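Local atomic coordinates of MGS-M5 (Unidentified, PDB entry 4Q3N), a protein that probably interconverts L-lactate and pyruvate with NAD as cofactor, as a Rossmann-fold lactate dehydrogenase from a deep-sea metagenome. Residues D124-H138 / S256-Y270. Residues are numbered along the deposited sequence; the frame is centred on the assembly and turned at random. Where two conformers were deposited one is given.
Sequences DVLAYVAWKESGLHH and SVLNNGVYDCEDQVY
Trp131, His138 and Tyr128, from helix 123-134 and the turn after it, close round Leu258 and Tyr270 at the ends of two paired antiparallel strands of the C-terminal domain, a worked example of how an apolar seam joins two domains. Leu258 supplies two CH-pi contacts from one methyl: CD2 lies over one face each of the Trp131 six-membered ring and the His138 imidazole, 4.1 and 4.0 Å from their centroids. Its other methyl, CD1, meets Tyr128 CE2 (4.0 Å). With CG anti to the backbone N (chi1 166°), the Trp131 indole is carried to Leu258, while Trp131 CB rests 3.6 Å from Tyr270 CE1. Replacing Trp131 by an alanine would keep this CB but would probably leave Leu258 CD2 without one of its two aromatic faces and open a gap there. Ala127 CB touches Tyr270 CD2 (3.8 Å).

Among the polar links, the Ser256 hydroxyl donates to Asp124 OD1 (2.6 Å) from 37° out of the carboxylate plane. Gln268 NE2 reaches Tyr128 OH only weakly (3.1 Å), and Tyr270 OH bonds to Val141 O. One water bridges Asp124 O, weakly, and Tyr270 O; a second joins His138 O to Leu258 N. Apolar and aromatic contact thus makes up most of this junction between the NAD-binding and C-terminal domains, with the Asp124 carboxylate held by Ser256 on OD1 and by His176 N on OD2.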
ATOM      1  N   ASP A 124     -16.760  27.060   2.531  1.00 27.30           N
ATOM      2  CA  ASP A 124     -16.849  27.520   3.923  1.00 28.52           C
ATOM      3  C   ASP A 124     -18.272  27.908   4.249  1.00 29.39           C
ATOM      4  O   ASP A 124     -18.782  27.550   5.304  1.00 29.63           O
ATOM      5  CB  ASP A 124     -15.890  28.688   4.189  1.00 29.72           C
ATOM      6  CG  ASP A 124     -14.441  28.307   3.885  1.00 32.28           C
ATOM      7  OD1 ASP A 124     -13.925  27.377   4.544  1.00 30.03           O
ATOM      8  OD2 ASP A 124     -13.849  28.892   2.948  1.00 34.82           O
ATOM      9  N   VAL A 125     -18.949  28.614   3.337  1.00 28.40           N
ATOM     10  CA  VAL A 125     -20.307  29.042   3.659  0.50 29.93           C
ATOM     11  C   VAL A 125     -21.225  27.820   3.630  1.00 30.29           C
ATOM     12  O   VAL A 125     -22.060  27.672   4.516  1.00 32.61           O
ATOM     13  CB  VAL A 125     -20.843  30.168   2.715  0.50 34.80           C
ATOM     14  CG1 VAL A 125     -19.811  31.301   2.544  0.50 35.27           C
ATOM     15  CG2 VAL A 125     -21.287  29.619   1.392  0.50 35.46           C
ATOM     16  N   LEU A 126     -21.015  26.900   2.692  1.00 28.11           N
ATOM     17  CA  LEU A 126     -21.915  25.763   2.548  1.00 27.93           C
ATOM     18  C   LEU A 126     -21.725  24.747   3.674  1.00 28.24           C
ATOM     19  O   LEU A 126     -22.684  24.083   4.077  1.00 29.89           O
ATOM     20  CB  LEU A 126     -21.734  25.104   1.166  1.00 26.12           C
ATOM     21  CG  LEU A 126     -22.226  25.999   0.008  1.00 28.06           C
ATOM     22  CD1 LEU A 126     -22.042  25.270  -1.308  1.00 28.55           C
ATOM     23  CD2 LEU A 126     -23.700  26.517   0.193  1.00 28.06           C
ATOM     24  N   ALA A 127     -20.520  24.685   4.229  1.00 25.30           N
ATOM     25  CA  ALA A 127     -20.299  23.862   5.427  1.00 25.70           C
ATOM     26  C   ALA A 127     -21.076  24.410   6.620  1.00 26.53           C
ATOM     27  O   ALA A 127     -21.686  23.649   7.421  1.00 27.55           O
ATOM     28  CB  ALA A 127     -18.769  23.763   5.755  1.00 27.03           C
ATOM     29  N   TYR A 128     -21.104  25.721   6.752  1.00 27.57           N
ATOM     30  CA  TYR A 128     -21.899  26.333   7.820  1.00 29.25           C
ATOM     31  C   TYR A 128     -23.384  26.003   7.596  1.00 30.57           C
ATOM     32  O   TYR A 128     -24.140  25.685   8.542  1.00 30.13           O
ATOM     33  CB  TYR A 128     -21.674  27.866   7.855  1.00 31.55           C
ATOM     34  CG  TYR A 128     -22.346  28.593   9.007  1.00 33.69           C
ATOM     35  CD1 TYR A 128     -23.665  29.005   8.916  1.00 34.62           C
ATOM     36  CD2 TYR A 128     -21.648  28.872  10.179  1.00 34.30           C
ATOM     37  CE1 TYR A 128     -24.294  29.662   9.971  1.00 36.87           C
ATOM     38  CE2 TYR A 128     -22.249  29.535  11.225  1.00 36.23           C
ATOM     39  CZ  TYR A 128     -23.578  29.925  11.116  1.00 38.06           C
ATOM     40  OH  TYR A 128     -24.175  30.584  12.156  1.00 40.20           O
ATOM     41  N   VAL A 129     -23.815  26.129   6.343  1.00 28.67           N
ATOM     42  CA  VAL A 129     -25.212  25.856   6.019  1.00 30.28           C
ATOM     43  C   VAL A 129     -25.536  24.408   6.368  1.00 29.62           C
ATOM     44  O   VAL A 129     -26.534  24.130   7.026  1.00 29.33           O
ATOM     45  CB  VAL A 129     -25.526  26.142   4.550  1.00 29.33           C
ATOM     46  CG1 VAL A 129     -26.928  25.576   4.157  1.00 29.26           C
ATOM     47  CG2 VAL A 129     -25.484  27.688   4.327  1.00 31.23           C
ATOM     48  N   ALA A 130     -24.678  23.491   5.942  1.00 26.46           N
ATOM     49  CA  ALA A 130     -24.903  22.077   6.216  1.00 26.64           C
ATOM     50  C   ALA A 130     -24.925  21.848   7.729  1.00 29.14           C
ATOM     51  O   ALA A 130     -25.746  21.087   8.244  1.00 28.32           O
ATOM     52  CB  ALA A 130     -23.818  21.221   5.551  1.00 24.13           C
ATOM     53  N   TRP A 131     -24.050  22.540   8.444  1.00 28.99           N
ATOM     54  CA  TRP A 131     -24.012  22.370   9.895  1.00 29.28           C
ATOM     55  C   TRP A 131     -25.364  22.762  10.513  1.00 31.16           C
ATOM     56  O   TRP A 131     -25.996  21.976  11.248  1.00 30.49           O
ATOM     57  CB  TRP A 131     -22.856  23.176  10.522  1.00 29.77           C
ATOM     58  CG  TRP A 131     -23.008  23.295  12.020  1.00 32.76           C
ATOM     59  CD1 TRP A 131     -23.188  22.260  12.911  1.00 32.47           C
ATOM     60  CD2 TRP A 131     -23.014  24.499  12.801  1.00 34.85           C
ATOM     61  NE1 TRP A 131     -23.304  22.755  14.189  1.00 35.09           N
ATOM     62  CE2 TRP A 131     -23.223  24.122  14.152  1.00 35.89           C
ATOM     63  CE3 TRP A 131     -22.867  25.859  12.498  1.00 35.22           C
ATOM     64  CZ2 TRP A 131     -23.303  25.061  15.194  1.00 37.51           C
ATOM     65  CZ3 TRP A 131     -22.936  26.780  13.522  1.00 36.55           C
ATOM     66  CH2 TRP A 131     -23.157  26.380  14.865  1.00 38.59           C
ATOM     67  N   LYS A 132     -25.830  23.966  10.185  1.00 31.63           N
ATOM     68  CA  LYS A 132     -27.090  24.463  10.715  0.50 34.48           C
ATOM     69  C   LYS A 132     -28.272  23.595  10.312  1.00 35.14           C
ATOM     70  O   LYS A 132     -29.145  23.349  11.107  1.00 36.31           O
ATOM     71  CB  LYS A 132     -27.333  25.908  10.258  0.50 36.40           C
ATOM     72  CG  LYS A 132     -26.321  26.878  10.817  0.50 37.27           C
ATOM     73  CD  LYS A 132     -26.270  26.735  12.328  0.50 39.01           C
ATOM     74  CE  LYS A 132     -26.959  27.879  13.019  0.50 42.15           C
ATOM     75  NZ  LYS A 132     -26.030  29.028  13.145  0.50 44.12           N
ATOM     76  N   GLU A 133     -28.313  23.135   9.070  1.00 33.66           N
ATOM     77  CA  GLU A 133     -29.516  22.424   8.640  1.00 34.88           C
ATOM     78  C   GLU A 133     -29.499  20.986   9.153  1.00 35.54           C
ATOM     79  O   GLU A 133     -30.532  20.322   9.202  1.00 35.44           O
ATOM     80  CB  GLU A 133     -29.639  22.450   7.123  1.00 33.39           C
ATOM     81  CG  GLU A 133     -29.756  23.878   6.530  1.00 37.61           C
ATOM     82  CD  GLU A 133     -31.087  24.546   6.907  1.00 40.27           C
ATOM     83  OE1 GLU A 133     -32.020  23.823   7.306  1.00 40.41           O
ATOM     84  OE2 GLU A 133     -31.196  25.781   6.817  1.00 40.49           O
ATOM     85  N   SER A 134     -28.321  20.496   9.527  1.00 33.47           N
ATOM     86  CA  SER A 134     -28.217  19.102   9.912  1.00 32.59           C
ATOM     87  C   SER A 134     -28.678  18.868  11.336  1.00 34.35           C
ATOM     88  O   SER A 134     -29.152  17.774  11.644  1.00 33.93           O
ATOM     89  CB  SER A 134     -26.776  18.589   9.754  1.00 31.40           C
ATOM     90  OG  SER A 134     -25.955  19.113  10.789  1.00 32.10           O
ATOM     91  N   GLY A 135     -28.530  19.859  12.215  1.00 33.55           N
ATOM     92  CA  GLY A 135     -28.881  19.639  13.618  1.00 35.00           C
ATOM     93  C   GLY A 135     -27.756  18.914  14.357  1.00 35.59           C
ATOM     94  O   GLY A 135     -27.861  18.623  15.545  1.00 37.18           O
ATOM     95  N   LEU A 136     -26.670  18.614  13.656  1.00 33.74           N
ATOM     96  CA  LEU A 136     -25.564  17.839  14.254  1.00 33.40           C
ATOM     97  C   LEU A 136     -24.610  18.740  14.991  1.00 33.13           C
ATOM     98  O   LEU A 136     -24.572  19.933  14.752  1.00 31.30           O
ATOM     99  CB  LEU A 136     -24.778  17.076  13.164  1.00 32.46           C
ATOM    100  CG  LEU A 136     -25.531  16.003  12.377  1.00 32.86           C
ATOM    101  CD1 LEU A 136     -24.691  15.486  11.200  1.00 32.31           C
ATOM    102  CD2 LEU A 136     -25.883  14.872  13.356  1.00 34.94           C
ATOM    103  N   HIS A 137     -23.785  18.161  15.852  1.00 33.76           N
ATOM    104  CA  HIS A 137     -22.778  18.948  16.530  1.00 33.83           C
ATOM    105  C   HIS A 137     -21.706  19.422  15.528  1.00 30.68           C
ATOM    106  O   HIS A 137     -21.370  18.733  14.574  1.00 30.07           O
ATOM    107  CB  HIS A 137     -22.140  18.131  17.659  1.00 35.51           C
ATOM    108  CG  HIS A 137     -21.220  18.923  18.516  1.00 37.34           C
ATOM    109  ND1 HIS A 137     -19.851  18.928  18.331  1.00 36.72           N
ATOM    110  CD2 HIS A 137     -21.465  19.739  19.572  1.00 39.08           C
ATOM    111  CE1 HIS A 137     -19.291  19.699  19.249  1.00 38.45           C
ATOM    112  NE2 HIS A 137     -20.250  20.214  20.004  1.00 39.33           N
ATOM    113  N   HIS A 138     -21.144  20.595  15.738  1.00 29.48           N
ATOM    114  CA  HIS A 138     -20.246  21.114  14.709  1.00 29.30           C
ATOM    115  C   HIS A 138     -18.983  20.260  14.600  1.00 28.19           C
ATOM    116  O   HIS A 138     -18.318  20.323  13.579  1.00 25.77           O
ATOM    117  CB  HIS A 138     -19.880  22.577  14.985  1.00 31.35           C
ATOM    118  CG  HIS A 138     -19.420  22.832  16.381  1.00 35.54           C
ATOM    119  ND1 HIS A 138     -18.089  22.773  16.747  1.00 36.88           N
ATOM    120  CD2 HIS A 138     -20.112  23.136  17.506  1.00 38.85           C
ATOM    121  CE1 HIS A 138     -17.982  23.039  18.038  1.00 38.89           C
ATOM    122  NE2 HIS A 138     -19.195  23.260  18.521  1.00 41.02           N
ATOM    123  N   SER A 256     -12.296  23.273   6.698  0.50 23.57           N
ATOM    124  CA  SER A 256     -13.345  24.179   7.137  0.50 23.61           C
ATOM    125  C   SER A 256     -13.949  23.709   8.452  0.50 24.11           C
ATOM    126  O   SER A 256     -14.537  22.633   8.503  0.50 23.99           O
ATOM    127  CB  SER A 256     -14.469  24.302   6.093  0.50 23.06           C
ATOM    128  OG  SER A 256     -14.017  24.800   4.849  0.50 20.55           O
ATOM    129  N   VAL A 257     -13.839  24.533   9.495  1.00 23.55           N
ATOM    130  CA  VAL A 257     -14.390  24.189  10.820  1.00 24.99           C
ATOM    131  C   VAL A 257     -14.982  25.419  11.438  1.00 27.86           C
ATOM    132  O   VAL A 257     -14.632  26.559  11.054  1.00 28.42           O
ATOM    133  CB  VAL A 257     -13.306  23.634  11.780  1.00 27.08           C
ATOM    134  CG1 VAL A 257     -12.946  22.222  11.394  1.00 23.72           C
ATOM    135  CG2 VAL A 257     -12.058  24.551  11.765  1.00 25.97           C
ATOM    136  N   LEU A 258     -15.860  25.211  12.413  1.00 28.50           N
ATOM    137  CA  LEU A 258     -16.511  26.329  13.073  1.00 28.70           C
ATOM    138  C   LEU A 258     -15.508  26.969  14.032  1.00 30.62           C
ATOM    139  O   LEU A 258     -15.093  26.318  15.011  1.00 29.88           O
ATOM    140  CB  LEU A 258     -17.748  25.872  13.838  1.00 28.62           C
ATOM    141  CG  LEU A 258     -18.542  27.006  14.514  1.00 32.07           C
ATOM    142  CD1 LEU A 258     -19.293  27.893  13.428  1.00 30.19           C
ATOM    143  CD2 LEU A 258     -19.536  26.481  15.572  1.00 33.84           C
ATOM    144  N   ASN A 259     -15.135  28.225  13.789  1.00 31.17           N
ATOM    145  CA  ASN A 259     -14.142  28.873  14.668  1.00 33.01           C
ATOM    146  C   ASN A 259     -14.565  28.812  16.133  1.00 34.57           C
ATOM    147  O   ASN A 259     -13.849  28.256  16.977  1.00 35.29           O
ATOM    148  CB  ASN A 259     -13.900  30.334  14.297  1.00 32.31           C
ATOM    149  CG  ASN A 259     -12.881  30.998  15.252  1.00 33.09           C
ATOM    150  OD1 ASN A 259     -11.832  30.432  15.520  1.00 31.45           O
ATOM    151  ND2 ASN A 259     -13.219  32.162  15.796  1.00 33.33           N
ATOM    152  N   ASN A 260     -15.725  29.391  16.430  1.00 35.95           N
ATOM    153  CA  ASN A 260     -16.324  29.206  17.762  1.00 37.54           C
ATOM    154  C   ASN A 260     -15.391  29.708  18.874  1.00 37.58           C
ATOM    155  O   ASN A 260     -15.283  29.089  19.929  1.00 37.50           O
ATOM    156  CB  ASN A 260     -16.659  27.723  17.981  1.00 37.74           C
ATOM    157  CG  ASN A 260     -17.626  27.477  19.140  1.00 40.66           C
ATOM    158  OD1 ASN A 260     -18.476  28.281  19.414  1.00 41.08           O
ATOM    159  ND2 ASN A 260     -17.488  26.335  19.805  1.00 40.72           N
ATOM    160  N   GLY A 261     -14.714  30.825  18.645  1.00 35.85           N
ATOM    161  CA  GLY A 261     -13.928  31.416  19.725  1.00 36.40           C
ATOM    162  C   GLY A 261     -12.480  30.906  19.793  1.00 34.90           C
ATOM    163  O   GLY A 261     -11.689  31.393  20.574  1.00 36.29           O
ATOM    164  N   VAL A 262     -12.111  29.945  18.965  1.00 32.98           N
ATOM    165  CA  VAL A 262     -10.736  29.463  19.062  1.00 32.94           C
ATOM    166  C   VAL A 262      -9.776  30.557  18.609  1.00 34.07           C
ATOM    167  O   VAL A 262      -8.882  30.920  19.367  1.00 34.76           O
ATOM    168  CB  VAL A 262     -10.481  28.182  18.267  1.00 31.52           C
ATOM    169  CG1 VAL A 262      -8.971  27.864  18.316  1.00 31.40           C
ATOM    170  CG2 VAL A 262     -11.288  27.016  18.869  1.00 31.11           C
ATOM    171  N   TYR A 263      -9.985  31.117  17.410  1.00 33.40           N
ATOM    172  CA  TYR A 263      -9.193  32.257  16.963  1.00 35.22           C
ATOM    173  C   TYR A 263      -9.968  33.540  17.297  1.00 39.06           C
ATOM    174  O   TYR A 263     -11.187  33.489  17.593  1.00 37.53           O
ATOM    175  CB  TYR A 263      -8.867  32.123  15.445  1.00 32.96           C
ATOM    176  CG  TYR A 263      -7.802  31.077  15.138  1.00 32.52           C
ATOM    177  CD1 TYR A 263      -8.113  29.705  15.133  1.00 30.67           C
ATOM    178  CD2 TYR A 263      -6.474  31.454  14.874  1.00 31.40           C
ATOM    179  CE1 TYR A 263      -7.142  28.739  14.877  1.00 30.15           C
ATOM    180  CE2 TYR A 263      -5.488  30.493  14.589  1.00 30.71           C
ATOM    181  CZ  TYR A 263      -5.821  29.132  14.610  1.00 30.78           C
ATOM    182  OH  TYR A 263      -4.857  28.171  14.346  1.00 29.88           O
ATOM    183  N   ASP A 264      -9.334  34.707  17.303  1.00 44.57           N
ATOM    184  CA  ASP A 264     -10.180  35.821  17.754  1.00 53.37           C
ATOM    185  C   ASP A 264     -10.995  36.480  16.631  1.00 51.75           C
ATOM    186  O   ASP A 264     -11.654  37.474  16.854  1.00 58.06           O
ATOM    187  CB  ASP A 264      -9.374  36.866  18.527  1.00 60.58           C
ATOM    188  CG  ASP A 264      -8.134  37.250  17.834  1.00 66.77           C
ATOM    189  OD1 ASP A 264      -8.180  37.332  16.592  1.00 72.06           O
ATOM    190  OD2 ASP A 264      -7.117  37.455  18.527  1.00 69.32           O
ATOM    191  N   CYS A 265     -11.011  35.879  15.458  1.00 47.15           N
ATOM    192  CA  CYS A 265     -11.935  36.304  14.420  1.00 44.62           C
ATOM    193  C   CYS A 265     -13.371  35.888  14.765  1.00 42.51           C
ATOM    194  O   CYS A 265     -13.584  35.232  15.783  1.00 43.31           O
ATOM    195  CB  CYS A 265     -11.512  35.715  13.085  1.00 41.25           C
ATOM    196  SG  CYS A 265     -11.558  33.921  13.050  1.00 39.55           S
ATOM    197  N   GLU A 266     -14.331  36.271  13.912  1.00 41.92           N
ATOM    198  CA  GLU A 266     -15.741  35.894  14.050  0.50 42.25           C
ATOM    199  C   GLU A 266     -15.898  34.468  14.564  1.00 40.17           C
ATOM    200  O   GLU A 266     -15.271  33.549  14.033  1.00 37.99           O
ATOM    201  CB  GLU A 266     -16.463  36.037  12.698  0.50 42.11           C
ATOM    202  CG  GLU A 266     -17.954  36.248  12.795  0.50 44.47           C
ATOM    203  CD  GLU A 266     -18.320  37.673  13.247  0.50 46.86           C
ATOM    204  OE1 GLU A 266     -18.264  38.625  12.438  0.50 48.23           O
ATOM    205  OE2 GLU A 266     -18.642  37.841  14.431  0.50 49.99           O
ATOM    206  N   ASP A 267     -16.730  34.287  15.582  1.00 40.63           N
ATOM    207  CA  ASP A 267     -16.957  32.963  16.143  1.00 41.69           C
ATOM    208  C   ASP A 267     -17.879  32.129  15.253  1.00 37.65           C
ATOM    209  O   ASP A 267     -17.661  30.931  15.069  1.00 34.21           O
ATOM    210  CB  ASP A 267     -17.548  33.100  17.546  1.00 47.77           C
ATOM    211  CG  ASP A 267     -16.515  33.543  18.567  1.00 53.04           C
ATOM    212  OD1 ASP A 267     -15.344  33.762  18.191  1.00 52.99           O
ATOM    213  OD2 ASP A 267     -16.872  33.662  19.752  1.00 59.87           O
ATOM    214  N   GLN A 268     -18.907  32.768  14.696  1.00 36.99           N
ATOM    215  CA  GLN A 268     -19.922  32.016  13.960  1.00 38.49           C
ATOM    216  C   GLN A 268     -19.668  32.001  12.442  1.00 36.11           C
ATOM    217  O   GLN A 268     -20.453  32.544  11.646  1.00 35.82           O
ATOM    218  CB  GLN A 268     -21.305  32.572  14.297  1.00 43.60           C
ATOM    219  CG  GLN A 268     -21.720  32.216  15.722  1.00 48.42           C
ATOM    220  CD  GLN A 268     -22.139  30.750  15.832  1.00 51.96           C
ATOM    221  OE1 GLN A 268     -21.594  29.997  16.636  1.00 52.68           O
ATOM    222  NE2 GLN A 268     -23.141  30.351  15.027  1.00 52.94           N
ATOM    223  N   VAL A 269     -18.546  31.397  12.066  1.00 34.79           N
ATOM    224  CA  VAL A 269     -18.205  31.090  10.689  1.00 33.31           C
ATOM    225  C   VAL A 269     -17.479  29.787  10.626  1.00 32.51           C
ATOM    226  O   VAL A 269     -16.748  29.433  11.571  1.00 32.65           O
ATOM    227  CB  VAL A 269     -17.274  32.120  10.026  1.00 34.61           C
ATOM    228  CG1 VAL A 269     -17.989  33.426   9.779  1.00 37.17           C
ATOM    229  CG2 VAL A 269     -16.018  32.351  10.872  1.00 35.14           C
ATOM    230  N   TYR A 270     -17.658  29.068   9.517  1.00 30.51           N
ATOM    231  CA  TYR A 270     -16.791  27.960   9.188  1.00 29.97           C
ATOM    232  C   TYR A 270     -15.685  28.595   8.407  1.00 29.69           C
ATOM    233  O   TYR A 270     -15.948  29.487   7.565  1.00 28.14           O
ATOM    234  CB  TYR A 270     -17.511  26.895   8.372  1.00 29.74           C
ATOM    235  CG  TYR A 270     -18.030  25.738   9.217  1.00 29.05           C
ATOM    236  CD1 TYR A 270     -19.155  25.906  10.044  1.00 29.22           C
ATOM    237  CD2 TYR A 270     -17.400  24.485   9.190  1.00 27.40           C
ATOM    238  CE1 TYR A 270     -19.654  24.849  10.809  1.00 29.88           C
ATOM    239  CE2 TYR A 270     -17.908  23.400   9.944  1.00 26.58           C
ATOM    240  CZ  TYR A 270     -19.016  23.603  10.757  1.00 29.65           C
ATOM    241  OH  TYR A 270     -19.515  22.567  11.514  1.00 30.88           O
TER
HETATM  242  O   HOH W   1     -18.468  30.034   6.964  1.00 30.05           O
HETATM  243  O   HOH W   2     -16.248  22.462  13.075  1.00 29.48           O